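Local coordinates for surface-associated protein CshA (Streptococcus gordonii, PDB 5L2D) that binds host fibronectin through a catch-clamp mechanism as a wall-attached streptococcal adhesin, represented here by its non-repetitive domain 2, at residues E171-F175 with W227-L231; L62-N66 with N139-K143; N168-Y172 with M201-V206. All coordinates share one frame; numbering follows the deposited sequence.

Contact 1 (E171-F175 with W227-L231); sequences EYGIF and WSKYL
With its CG trans to the carbonyl carbon (chi1 -69°), Tyr172 projects from its strand into the turn 227-231, and three residues of that turn meet its ring from different directions. Over one face sits Tyr230 CB, 4.1 Å from the centroid of the Tyr172 ring and 11° off the ring normal, a CH-pi contact. The Tyr230 ring itself lies obliquely: its plane is turned 49° against that of Tyr172, with the centroids 5.6 Å apart. Leu231 approaches in the plane of the Tyr172 ring, its CD2 lying 3.8 Å from Tyr172 CE1. At the phenolic end, Tyr172 OH lies 3.5 Å from Trp227 O without hydrogen bonding, and Trp227 CB is 4.0 Å from Tyr172 CE2, the side chains crossing at about a right angle.

The first part of strand 172-177, an outer strand of a three-stranded antiparallel sheet within the chain, packs here on the loop between helix 218-221 and strand 244-250. The sheet runs on into a strand of the second subunit, which pairs with Tyr172, Ile174 and Phe175.

Two residues along, Ile174 points its CB toward the same turn, and its CD1 comes 3.5 Å from Tyr230 O. Within the turn, Trp227 CE3 stands 4.0 Å above the plane of the Tyr230 ring, over its centre. The Trp227 indole is fixed through NE1 to Asp222 O; Phe65 pairs edge-to-face with Tyr230.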
ATOM      1  N   GLU A 171       1.995  11.337   5.267  1.00 70.60           N
ATOM      2  CA  GLU A 171       0.898  10.593   4.640  1.00 76.28           C
ATOM      3  C   GLU A 171       1.567   9.435   3.876  1.00 70.32           C
ATOM      4  O   GLU A 171       2.008   9.576   2.719  1.00 65.71           O
ATOM      5  CB  GLU A 171       0.043  11.498   3.739  1.00 84.58           C
ATOM      6  CG  GLU A 171      -0.844  12.494   4.510  1.00 88.40           C
ATOM      7  CD  GLU A 171      -1.848  13.238   3.629  1.00 85.53           C
ATOM      8  OE1 GLU A 171      -1.539  13.548   2.460  1.00 85.32           O
ATOM      9  OE2 GLU A 171      -2.952  13.538   4.112  1.00 91.33           O
ATOM     10  N   TYR A 172       1.680   8.305   4.582  1.00 65.61           N
ATOM     11  CA  TYR A 172       2.663   7.246   4.263  1.00 59.65           C
ATOM     12  C   TYR A 172       2.079   6.148   3.348  1.00 56.57           C
ATOM     13  O   TYR A 172       1.109   5.504   3.720  1.00 52.08           O
ATOM     14  CB  TYR A 172       3.125   6.605   5.558  1.00 59.18           C
ATOM     15  CG  TYR A 172       3.968   7.466   6.473  1.00 56.88           C
ATOM     16  CD1 TYR A 172       5.213   7.919   6.065  1.00 55.52           C
ATOM     17  CD2 TYR A 172       3.540   7.787   7.771  1.00 54.08           C
ATOM     18  CE1 TYR A 172       6.005   8.692   6.895  1.00 60.87           C
ATOM     19  CE2 TYR A 172       4.336   8.556   8.619  1.00 55.57           C
ATOM     20  CZ  TYR A 172       5.562   9.008   8.164  1.00 60.00           C
ATOM     21  OH  TYR A 172       6.391   9.746   8.952  1.00 69.26           O
ATOM     22  N   GLY A 173       2.646   5.945   2.157  1.00 56.44           N
ATOM     23  CA  GLY A 173       2.145   4.920   1.230  1.00 53.75           C
ATOM     24  C   GLY A 173       3.255   4.001   0.749  1.00 55.70           C
ATOM     25  O   GLY A 173       4.100   4.431  -0.027  1.00 57.00           O
ATOM     26  N   ILE A 174       3.249   2.740   1.208  1.00 57.41           N
ATOM     27  CA  ILE A 174       4.323   1.766   0.901  1.00 57.35           C
ATOM     28  C   ILE A 174       3.847   0.558   0.081  1.00 52.67           C
ATOM     29  O   ILE A 174       2.778  -0.022   0.359  1.00 47.17           O
ATOM     30  CB  ILE A 174       4.939   1.203   2.194  1.00 60.73           C
ATOM     31  CG1 ILE A 174       5.311   2.343   3.139  1.00 58.71           C
ATOM     32  CG2 ILE A 174       6.139   0.321   1.859  1.00 66.81           C
ATOM     33  CD1 ILE A 174       5.888   1.913   4.479  1.00 63.68           C
ATOM     34  N   PHE A 175       4.653   0.173  -0.897  1.00 48.60           N
ATOM     35  CA  PHE A 175       4.357  -0.995  -1.701  1.00 54.88           C
ATOM     36  C   PHE A 175       5.396  -2.118  -1.481  1.00 56.14           C
ATOM     37  O   PHE A 175       6.583  -1.888  -1.613  1.00 61.96           O
ATOM     38  CB  PHE A 175       4.370  -0.621  -3.171  1.00 55.70           C
ATOM     39  CG  PHE A 175       3.463   0.511  -3.537  1.00 61.81           C
ATOM     40  CD1 PHE A 175       2.156   0.287  -3.848  1.00 63.14           C
ATOM     41  CD2 PHE A 175       3.950   1.802  -3.625  1.00 72.21           C
ATOM     42  CE1 PHE A 175       1.340   1.323  -4.208  1.00 65.59           C
ATOM     43  CE2 PHE A 175       3.144   2.850  -3.987  1.00 65.40           C
ATOM     44  CZ  PHE A 175       1.834   2.604  -4.278  1.00 69.43           C
ATOM     45  N   TRP A 227       7.381   6.000  13.364  1.00 64.52           N
ATOM     46  CA  TRP A 227       7.088   6.511  12.015  1.00 63.74           C
ATOM     47  C   TRP A 227       8.333   6.911  11.234  1.00 64.96           C
ATOM     48  O   TRP A 227       8.312   6.996  10.009  1.00 65.45           O
ATOM     49  CB  TRP A 227       6.121   7.673  12.102  1.00 60.18           C
ATOM     50  CG  TRP A 227       5.008   7.391  13.085  1.00 65.38           C
ATOM     51  CD1 TRP A 227       4.953   7.779  14.387  1.00 70.47           C
ATOM     52  CD2 TRP A 227       3.801   6.642  12.840  1.00 67.23           C
ATOM     53  NE1 TRP A 227       3.779   7.329  14.975  1.00 73.87           N
ATOM     54  CE2 TRP A 227       3.058   6.635  14.044  1.00 66.29           C
ATOM     55  CE3 TRP A 227       3.276   5.986  11.723  1.00 61.52           C
ATOM     56  CZ2 TRP A 227       1.841   5.989  14.163  1.00 62.31           C
ATOM     57  CZ3 TRP A 227       2.070   5.369  11.838  1.00 65.89           C
ATOM     58  CH2 TRP A 227       1.359   5.362  13.057  1.00 62.95           C
ATOM     59  N   SER A 228       9.432   7.151  11.935  1.00 67.41           N
ATOM     60  CA  SER A 228      10.677   7.382  11.244  1.00 68.70           C
ATOM     61  C   SER A 228      11.012   6.164  10.383  1.00 64.30           C
ATOM     62  O   SER A 228      11.669   6.267   9.351  1.00 62.64           O
ATOM     63  CB  SER A 228      11.806   7.670  12.246  1.00 75.29           C
ATOM     64  OG  SER A 228      12.378   6.489  12.796  1.00 74.28           O
ATOM     65  N   LYS A 229      10.567   5.001  10.822  1.00 62.21           N
ATOM     66  CA  LYS A 229      10.934   3.782  10.134  1.00 68.69           C
ATOM     67  C   LYS A 229       9.954   3.384   9.051  1.00 64.07           C
ATOM     68  O   LYS A 229      10.246   2.441   8.335  1.00 62.81           O
ATOM     69  CB  LYS A 229      11.063   2.631  11.118  1.00 77.69           C
ATOM     70  CG  LYS A 229      12.089   2.847  12.204  1.00 76.42           C
ATOM     71  CD  LYS A 229      13.490   2.901  11.634  1.00 74.38           C
ATOM     72  CE  LYS A 229      14.434   3.138  12.790  1.00 79.09           C
ATOM     73  NZ  LYS A 229      15.836   3.085  12.324  1.00 90.67           N
ATOM     74  N   TYR A 230       8.803   4.067   8.954  1.00 59.16           N
ATOM     75  CA  TYR A 230       7.948   4.029   7.751  1.00 51.16           C
ATOM     76  C   TYR A 230       8.615   4.690   6.526  1.00 57.12           C
ATOM     77  O   TYR A 230       8.349   4.313   5.361  1.00 71.21           O
ATOM     78  CB  TYR A 230       6.598   4.657   8.028  1.00 50.26           C
ATOM     79  CG  TYR A 230       5.569   3.784   8.756  1.00 47.00           C
ATOM     80  CD1 TYR A 230       5.814   3.212   9.975  1.00 49.43           C
ATOM     81  CD2 TYR A 230       4.322   3.583   8.208  1.00 48.99           C
ATOM     82  CE1 TYR A 230       4.846   2.420  10.624  1.00 51.78           C
ATOM     83  CE2 TYR A 230       3.356   2.803   8.827  1.00 49.33           C
ATOM     84  CZ  TYR A 230       3.605   2.222  10.037  1.00 53.27           C
ATOM     85  OH  TYR A 230       2.569   1.478  10.610  1.00 52.21           O
ATOM     86  N   LEU A 231       9.539   5.612   6.770  1.00 58.46           N
ATOM     87  CA  LEU A 231      10.265   6.267   5.664  1.00 62.23           C
ATOM     88  C   LEU A 231      11.147   5.259   5.026  1.00 57.61           C
ATOM     89  O   LEU A 231      11.631   4.380   5.713  1.00 75.29           O
ATOM     90  CB  LEU A 231      11.128   7.423   6.186  1.00 61.15           C
ATOM     91  CG  LEU A 231      10.274   8.547   6.759  1.00 62.32           C
ATOM     92  CD1 LEU A 231      11.086   9.538   7.544  1.00 60.55           C
ATOM     93  CD2 LEU A 231       9.520   9.253   5.645  1.00 70.21           C
TER

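Contact 2 (L62-N66 with N139-K143); sequences LKPFN and NWGIK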
ATOM      1  N   LEU A  62      -4.906  -8.742   6.201  1.00 62.66           N
ATOM      2  CA  LEU A  62      -5.253  -7.356   6.509  1.00 59.85           C
ATOM      3  C   LEU A  62      -4.542  -6.875   7.786  1.00 58.16           C
ATOM      4  O   LEU A  62      -5.124  -6.868   8.851  1.00 60.43           O
ATOM      5  CB  LEU A  62      -6.769  -7.219   6.658  1.00 51.65           C
ATOM      6  CG  LEU A  62      -7.562  -7.381   5.366  1.00 54.41           C
ATOM      7  CD1 LEU A  62      -9.059  -7.557   5.629  1.00 55.02           C
ATOM      8  CD2 LEU A  62      -7.343  -6.196   4.446  1.00 51.06           C
ATOM      9  N   LYS A  63      -3.280  -6.494   7.679  1.00 59.04           N
ATOM     10  CA  LYS A  63      -2.584  -5.935   8.808  1.00 57.05           C
ATOM     11  C   LYS A  63      -1.743  -4.771   8.344  1.00 59.47           C
ATOM     12  O   LYS A  63      -1.385  -4.689   7.164  1.00 57.19           O
ATOM     13  CB  LYS A  63      -1.676  -6.967   9.432  1.00 64.84           C
ATOM     14  CG  LYS A  63      -2.361  -8.146  10.093  1.00 68.43           C
ATOM     15  CD  LYS A  63      -1.282  -9.068  10.677  1.00 75.39           C
ATOM     16  CE  LYS A  63      -1.856 -10.130  11.617  1.00 81.55           C
ATOM     17  NZ  LYS A  63      -2.621  -9.551  12.763  1.00 78.03           N
ATOM     18  N   PRO A  64      -1.416  -3.864   9.276  1.00 65.39           N
ATOM     19  CA  PRO A  64      -0.602  -2.688   9.019  1.00 66.22           C
ATOM     20  C   PRO A  64       0.873  -2.962   9.037  1.00 61.94           C
ATOM     21  O   PRO A  64       1.294  -3.994   9.551  1.00 65.30           O
ATOM     22  CB  PRO A  64      -0.932  -1.799  10.204  1.00 67.91           C
ATOM     23  CG  PRO A  64      -1.159  -2.766  11.311  1.00 67.61           C
ATOM     24  CD  PRO A  64      -2.006  -3.796  10.626  1.00 71.47           C
ATOM     25  N   PHE A  65       1.626  -1.974   8.554  1.00 56.00           N
ATOM     26  CA  PHE A  65       3.059  -2.075   8.336  1.00 51.82           C
ATOM     27  C   PHE A  65       3.847  -2.403   9.552  1.00 56.51           C
ATOM     28  O   PHE A  65       4.873  -3.096   9.449  1.00 61.09           O
ATOM     29  CB  PHE A  65       3.611  -0.786   7.817  1.00 50.14           C
ATOM     30  CG  PHE A  65       5.003  -0.892   7.269  1.00 51.43           C
ATOM     31  CD1 PHE A  65       5.255  -1.600   6.137  1.00 49.12           C
ATOM     32  CD2 PHE A  65       6.058  -0.214   7.854  1.00 57.52           C
ATOM     33  CE1 PHE A  65       6.524  -1.640   5.581  1.00 45.03           C
ATOM     34  CE2 PHE A  65       7.342  -0.256   7.310  1.00 51.43           C
ATOM     35  CZ  PHE A  65       7.572  -0.978   6.164  1.00 48.24           C
ATOM     36  N   ASN A  66       3.410  -1.911  10.703  1.00 56.46           N
ATOM     37  CA  ASN A  66       4.174  -2.176  11.932  1.00 60.00           C
ATOM     38  C   ASN A  66       4.129  -3.648  12.407  1.00 63.64           C
ATOM     39  O   ASN A  66       4.697  -3.987  13.476  1.00 65.25           O
ATOM     40  CB  ASN A  66       3.785  -1.217  13.054  1.00 58.83           C
ATOM     41  CG  ASN A  66       2.297  -1.118  13.253  1.00 60.39           C
ATOM     42  OD1 ASN A  66       1.560  -1.021  12.293  1.00 65.50           O
ATOM     43  ND2 ASN A  66       1.850  -1.105  14.502  1.00 61.22           N
ATOM     44  N   ASN A 139      -4.007   3.457  10.217  1.00 67.48           N
ATOM     45  CA  ASN A 139      -2.806   2.731   9.900  1.00 64.05           C
ATOM     46  C   ASN A 139      -3.330   1.372   9.484  1.00 64.53           C
ATOM     47  O   ASN A 139      -3.765   0.575  10.343  1.00 59.25           O
ATOM     48  CB  ASN A 139      -1.920   2.609  11.135  1.00 59.53           C
ATOM     49  CG  ASN A 139      -0.667   1.827  10.874  1.00 65.61           C
ATOM     50  OD1 ASN A 139      -0.196   1.662   9.720  1.00 77.48           O
ATOM     51  ND2 ASN A 139      -0.115   1.316  11.936  1.00 62.78           N
ATOM     52  N   TRP A 140      -3.351   1.123   8.173  1.00 64.49           N
ATOM     53  CA  TRP A 140      -3.778  -0.185   7.660  1.00 61.65           C
ATOM     54  C   TRP A 140      -2.771  -0.787   6.702  1.00 59.12           C
ATOM     55  O   TRP A 140      -1.682  -0.237   6.451  1.00 62.70           O
ATOM     56  CB  TRP A 140      -5.173  -0.117   7.040  1.00 57.08           C
ATOM     57  CG  TRP A 140      -5.288   0.781   5.843  1.00 60.38           C
ATOM     58  CD1 TRP A 140      -5.257   2.135   5.841  1.00 65.34           C
ATOM     59  CD2 TRP A 140      -5.500   0.387   4.480  1.00 59.75           C
ATOM     60  NE1 TRP A 140      -5.420   2.621   4.564  1.00 63.47           N
ATOM     61  CE2 TRP A 140      -5.587   1.569   3.713  1.00 58.81           C
ATOM     62  CE3 TRP A 140      -5.625  -0.854   3.831  1.00 61.18           C
ATOM     63  CZ2 TRP A 140      -5.782   1.556   2.339  1.00 60.21           C
ATOM     64  CZ3 TRP A 140      -5.834  -0.876   2.450  1.00 58.25           C
ATOM     65  CH2 TRP A 140      -5.905   0.326   1.721  1.00 66.10           C
ATOM     66  N   GLY A 141      -3.119  -1.987   6.264  1.00 62.34           N
ATOM     67  CA  GLY A 141      -2.428  -2.663   5.180  1.00 64.27           C
ATOM     68  C   GLY A 141      -3.151  -3.900   4.662  1.00 60.58           C
ATOM     69  O   GLY A 141      -4.017  -4.462   5.329  1.00 59.14           O
ATOM     70  N   ILE A 142      -2.778  -4.293   3.451  1.00 58.77           N
ATOM     71  CA  ILE A 142      -3.371  -5.419   2.773  1.00 60.70           C
ATOM     72  C   ILE A 142      -2.308  -6.227   1.956  1.00 60.56           C
ATOM     73  O   ILE A 142      -1.374  -5.658   1.390  1.00 49.86           O
ATOM     74  CB  ILE A 142      -4.538  -4.927   1.887  1.00 56.22           C
ATOM     75  CG1 ILE A 142      -5.462  -6.075   1.505  1.00 61.74           C
ATOM     76  CG2 ILE A 142      -4.024  -4.306   0.605  1.00 58.02           C
ATOM     77  CD1 ILE A 142      -6.661  -5.639   0.678  1.00 62.96           C
ATOM     78  N   LYS A 143      -2.448  -7.554   1.924  1.00 59.90           N
ATOM     79  CA  LYS A 143      -1.638  -8.379   1.036  1.00 60.93           C
ATOM     80  C   LYS A 143      -2.514  -9.224   0.167  1.00 56.78           C
ATOM     81  O   LYS A 143      -3.542  -9.779   0.604  1.00 55.02           O
ATOM     82  CB  LYS A 143      -0.700  -9.321   1.801  1.00 69.50           C
ATOM     83  CG  LYS A 143       0.535  -8.651   2.375  1.00 75.57           C
ATOM     84  CD  LYS A 143       1.798  -9.481   2.160  1.00 79.09           C
ATOM     85  CE  LYS A 143       1.905 -10.621   3.161  1.00 87.82           C
ATOM     86  NZ  LYS A 143       1.598 -10.249   4.571  1.00 90.12           N
TER
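Asn139 and Asn66 supply the hydrogen bond across this contact: Asn139 ND2 donates to Asn66 OD1 at 2.9 Å, with an N-H...O angle of 144°. The donor stands above the Asn66 carbonyl plane, 49° out of it, and therefore misses the lone-pair directions. The two amide planes are only 29° apart. Asn139 holds its CG trans to the main-chain N, which carries the amide across to the segment 62-66, where Pro64 CB rests against it, 3.6 Å from Asn139 OD1. That oxygen also has a weak hydrogen bond with Tyr230 OH, which links the amide pair to the turn 227-231.

Backbone contacts fill the middle. Lys63 O lies 3.0 Å from Gly141 CA, where glycine has no side chain to intervene, and Leu62 CA makes a CA-H...O contact with Gly141 O at 3.4 Å. The two N/O pairs of Lys63 and Gly141 have poor angles, and their carbonyl oxygens are both acceptors, so no ordinary sheet bond forms. This is where the chain, having left strand 53-61, peels off its antiparallel partner 138-150: Lys143 still bonds the backbone of Thr60 and Glu61, whereas Gly141 N turns to Asn90 OD1. A strand of the second subunit also pairs with residues 139-143.

Apolar packing flanks the crossing. Leu62 and Ile142 lie alongside each other, pointing the same way, with Leu62 CD2 3.5 Å from Ile142 CG1.

Contact 3 (N168-Y172 with M201-V206); sequences NPAEY and MTEDMV
A type II beta turn from Asn168 to Glu171, leading into strand 172-177, meets Met201, just ahead of helix 203-210, and Val206 in the first turn of that helix. The turn is closed by the backbone bond from Glu171 N to Asn168 O, 3.0 Å. A second link runs the other way, Asn168 N donating to Glu171 OE1 at 3.0 Å and 160°, so both ends of the turn are tied. Ala170, at the third position with phi 55°, adopts the left-handed backbone conformation that a type II turn requires there. Thr202 is the N-cap, right before helix 203-210, and its OG1 accepts from Met205 N at 2.8 Å.

Met201 reaches across just ahead of this cap. Its first two torsions are extended and the chain bends only at chi3 (-54°), which turns the methyl toward the carbonyl oxygens of Asn168 and Glu171. SD comes 3.5 Å from Tyr172 CE1, obliquely to the ring, in a Met-aromatic contact, and lies 3.6 Å from Ala170 N. The CE methyl has Glu171 O at 3.6 Å and Asn168 O slightly farther off. Pro169 covers the helix side: its CG lies 3.5 Å from Met205 O, and its CB is 4.0 Å from Val206 CA. Ala170 CB faces Val206 CG1. Ile249 of strand 244-250 touches both Pro169 and Met201, while Phe209, about one helical turn on from Met205, touches Pro169 and Asn168.

No hydrogen bond crosses between the segments. Each fixes its own shape with internal polar bonds, and the joint between turn and helix therefore rests on van der Waals packing and the sulfur's contact with the ring.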
ATOM      1  N   ASN A 168       1.173  14.399   1.433  1.00 68.48           N
ATOM      2  CA  ASN A 168       2.136  15.309   1.976  1.00 73.17           C
ATOM      3  C   ASN A 168       2.961  14.489   2.920  1.00 78.22           C
ATOM      4  O   ASN A 168       2.658  13.325   3.183  1.00 71.40           O
ATOM      5  CB  ASN A 168       1.453  16.384   2.827  1.00 76.67           C
ATOM      6  CG  ASN A 168       0.237  16.969   2.175  1.00 73.66           C
ATOM      7  OD1 ASN A 168       0.237  17.266   0.980  1.00 71.95           O
ATOM      8  ND2 ASN A 168      -0.817  17.135   2.960  1.00 79.75           N
ATOM      9  N   PRO A 169       3.972  15.113   3.504  1.00 76.79           N
ATOM     10  CA  PRO A 169       4.703  14.371   4.492  1.00 79.28           C
ATOM     11  C   PRO A 169       3.790  13.760   5.528  1.00 73.09           C
ATOM     12  O   PRO A 169       2.676  14.225   5.714  1.00 72.29           O
ATOM     13  CB  PRO A 169       5.633  15.425   5.090  1.00 88.68           C
ATOM     14  CG  PRO A 169       5.942  16.309   3.915  1.00 85.64           C
ATOM     15  CD  PRO A 169       4.647  16.373   3.141  1.00 78.19           C
ATOM     16  N   ALA A 170       4.278  12.686   6.142  1.00 76.51           N
ATOM     17  CA  ALA A 170       3.540  11.878   7.095  1.00 72.80           C
ATOM     18  C   ALA A 170       2.200  11.331   6.585  1.00 71.16           C
ATOM     19  O   ALA A 170       1.349  10.941   7.391  1.00 76.03           O
ATOM     20  CB  ALA A 170       3.338  12.667   8.368  1.00 78.91           C
ATOM     21  N   GLU A 171       1.995  11.337   5.267  1.00 70.60           N
ATOM     22  CA  GLU A 171       0.898  10.593   4.640  1.00 76.28           C
ATOM     23  C   GLU A 171       1.567   9.435   3.876  1.00 70.32           C
ATOM     24  O   GLU A 171       2.008   9.576   2.719  1.00 65.71           O
ATOM     25  CB  GLU A 171       0.043  11.498   3.739  1.00 84.58           C
ATOM     26  CG  GLU A 171      -0.844  12.494   4.510  1.00 88.40           C
ATOM     27  CD  GLU A 171      -1.848  13.238   3.629  1.00 85.53           C
ATOM     28  OE1 GLU A 171      -1.539  13.548   2.460  1.00 85.32           O
ATOM     29  OE2 GLU A 171      -2.952  13.538   4.112  1.00 91.33           O
ATOM     30  N   TYR A 172       1.680   8.305   4.582  1.00 65.61           N
ATOM     31  CA  TYR A 172       2.663   7.246   4.263  1.00 59.65           C
ATOM     32  C   TYR A 172       2.079   6.148   3.348  1.00 56.57           C
ATOM     33  O   TYR A 172       1.109   5.504   3.720  1.00 52.08           O
ATOM     34  CB  TYR A 172       3.125   6.605   5.558  1.00 59.18           C
ATOM     35  CG  TYR A 172       3.968   7.466   6.473  1.00 56.88           C
ATOM     36  CD1 TYR A 172       5.213   7.919   6.065  1.00 55.52           C
ATOM     37  CD2 TYR A 172       3.540   7.787   7.771  1.00 54.08           C
ATOM     38  CE1 TYR A 172       6.005   8.692   6.895  1.00 60.87           C
ATOM     39  CE2 TYR A 172       4.336   8.556   8.619  1.00 55.57           C
ATOM     40  CZ  TYR A 172       5.562   9.008   8.164  1.00 60.00           C
ATOM     41  OH  TYR A 172       6.391   9.746   8.952  1.00 69.26           O
ATOM     42  N   MET A 201      10.036  10.940   0.304  1.00 56.86           N
ATOM     43  CA  MET A 201       9.751  11.549   1.596  1.00 58.98           C
ATOM     44  C   MET A 201      10.856  11.269   2.605  1.00 60.77           C
ATOM     45  O   MET A 201      11.285  10.126   2.687  1.00 71.03           O
ATOM     46  CB  MET A 201       8.427  10.986   2.111  1.00 57.76           C
ATOM     47  CG  MET A 201       7.954  11.547   3.428  1.00 56.29           C
ATOM     48  SD  MET A 201       6.489  10.694   4.029  1.00 62.68           S
ATOM     49  CE  MET A 201       5.411  10.854   2.595  1.00 55.18           C
ATOM     50  N   THR A 202      11.285  12.293   3.376  1.00 68.24           N
ATOM     51  CA  THR A 202      12.369  12.182   4.417  1.00 65.47           C
ATOM     52  C   THR A 202      11.950  12.712   5.776  1.00 65.31           C
ATOM     53  O   THR A 202      10.908  13.354   5.860  1.00 79.89           O
ATOM     54  CB  THR A 202      13.624  12.995   4.054  1.00 69.99           C
ATOM     55  OG1 THR A 202      13.425  14.374   4.407  1.00 88.97           O
ATOM     56  CG2 THR A 202      13.966  12.878   2.545  1.00 71.07           C
ATOM     57  N   GLU A 203      12.757  12.479   6.825  1.00 64.29           N
ATOM     58  CA  GLU A 203      12.503  13.072   8.175  1.00 73.37           C
ATOM     59  C   GLU A 203      12.773  14.611   8.167  1.00 80.28           C
ATOM     60  O   GLU A 203      12.058  15.358   8.864  1.00 81.52           O
ATOM     61  CB  GLU A 203      13.234  12.334   9.349  1.00 60.75           C
ATOM     62  N   ASP A 204      13.733  15.079   7.398  1.00 87.05           N
ATOM     63  CA  ASP A 204      13.954  16.502   7.367  1.00 89.32           C
ATOM     64  C   ASP A 204      12.685  17.099   6.818  1.00 85.59           C
ATOM     65  O   ASP A 204      12.245  18.143   7.238  1.00 86.19           O
ATOM     66  CB  ASP A 204      15.129  16.850   6.463  1.00 73.83           C
ATOM     67  N   MET A 205      12.105  16.404   5.862  1.00 79.22           N
ATOM     68  CA  MET A 205      10.901  16.819   5.187  1.00 77.49           C
ATOM     69  C   MET A 205       9.664  16.724   6.037  1.00 80.03           C
ATOM     70  O   MET A 205       8.713  17.431   5.812  1.00 87.34           O
ATOM     71  CB  MET A 205      10.719  15.931   3.974  1.00 72.15           C
ATOM     72  CG  MET A 205       9.978  16.559   2.835  1.00 76.29           C
ATOM     73  SD  MET A 205      10.154  15.586   1.347  1.00 85.88           S
ATOM     74  CE  MET A 205      11.882  15.766   0.984  1.00 71.98           C
ATOM     75  N   VAL A 206       9.669  15.836   7.009  1.00 83.13           N
ATOM     76  CA  VAL A 206       8.511  15.647   7.852  1.00 79.99           C
ATOM     77  C   VAL A 206       8.593  16.517   9.051  1.00 81.00           C
ATOM     78  O   VAL A 206       7.589  16.933   9.580  1.00 87.02           O
ATOM     79  CB  VAL A 206       8.437  14.215   8.376  1.00 85.40           C
ATOM     80  CG1 VAL A 206       7.208  14.027   9.229  1.00 82.81           C
ATOM     81  CG2 VAL A 206       8.440  13.223   7.242  1.00 89.85           C
TER

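How the contacts relate
From the N terminus, contact 2 comes first: the segment after strand 53-61 returns to strand 138-150, closing a loop of 72 residues that holds helix 69-75. Contacts 1 and 3 both follow it and start from one stretch, contact 3 from the turn leading into strand 172-177, contact 1 from that strand itself; they share Glu171 and Tyr172. Contact 3 closes the shorter excursion, at helix 203-210; contact 1 goes further, to the loop before strand 244-250, and its span contains 201-206. Leu231 CD2 touches Met201 O (3.6 Å), joining contacts 1 and 3. Through Tyr230, whose OH probably bonds Asn139 OD1, contact 1 joins strand 172-177 to loop 62-66 and strand 138-150; contacts 2 and 3 do not touch.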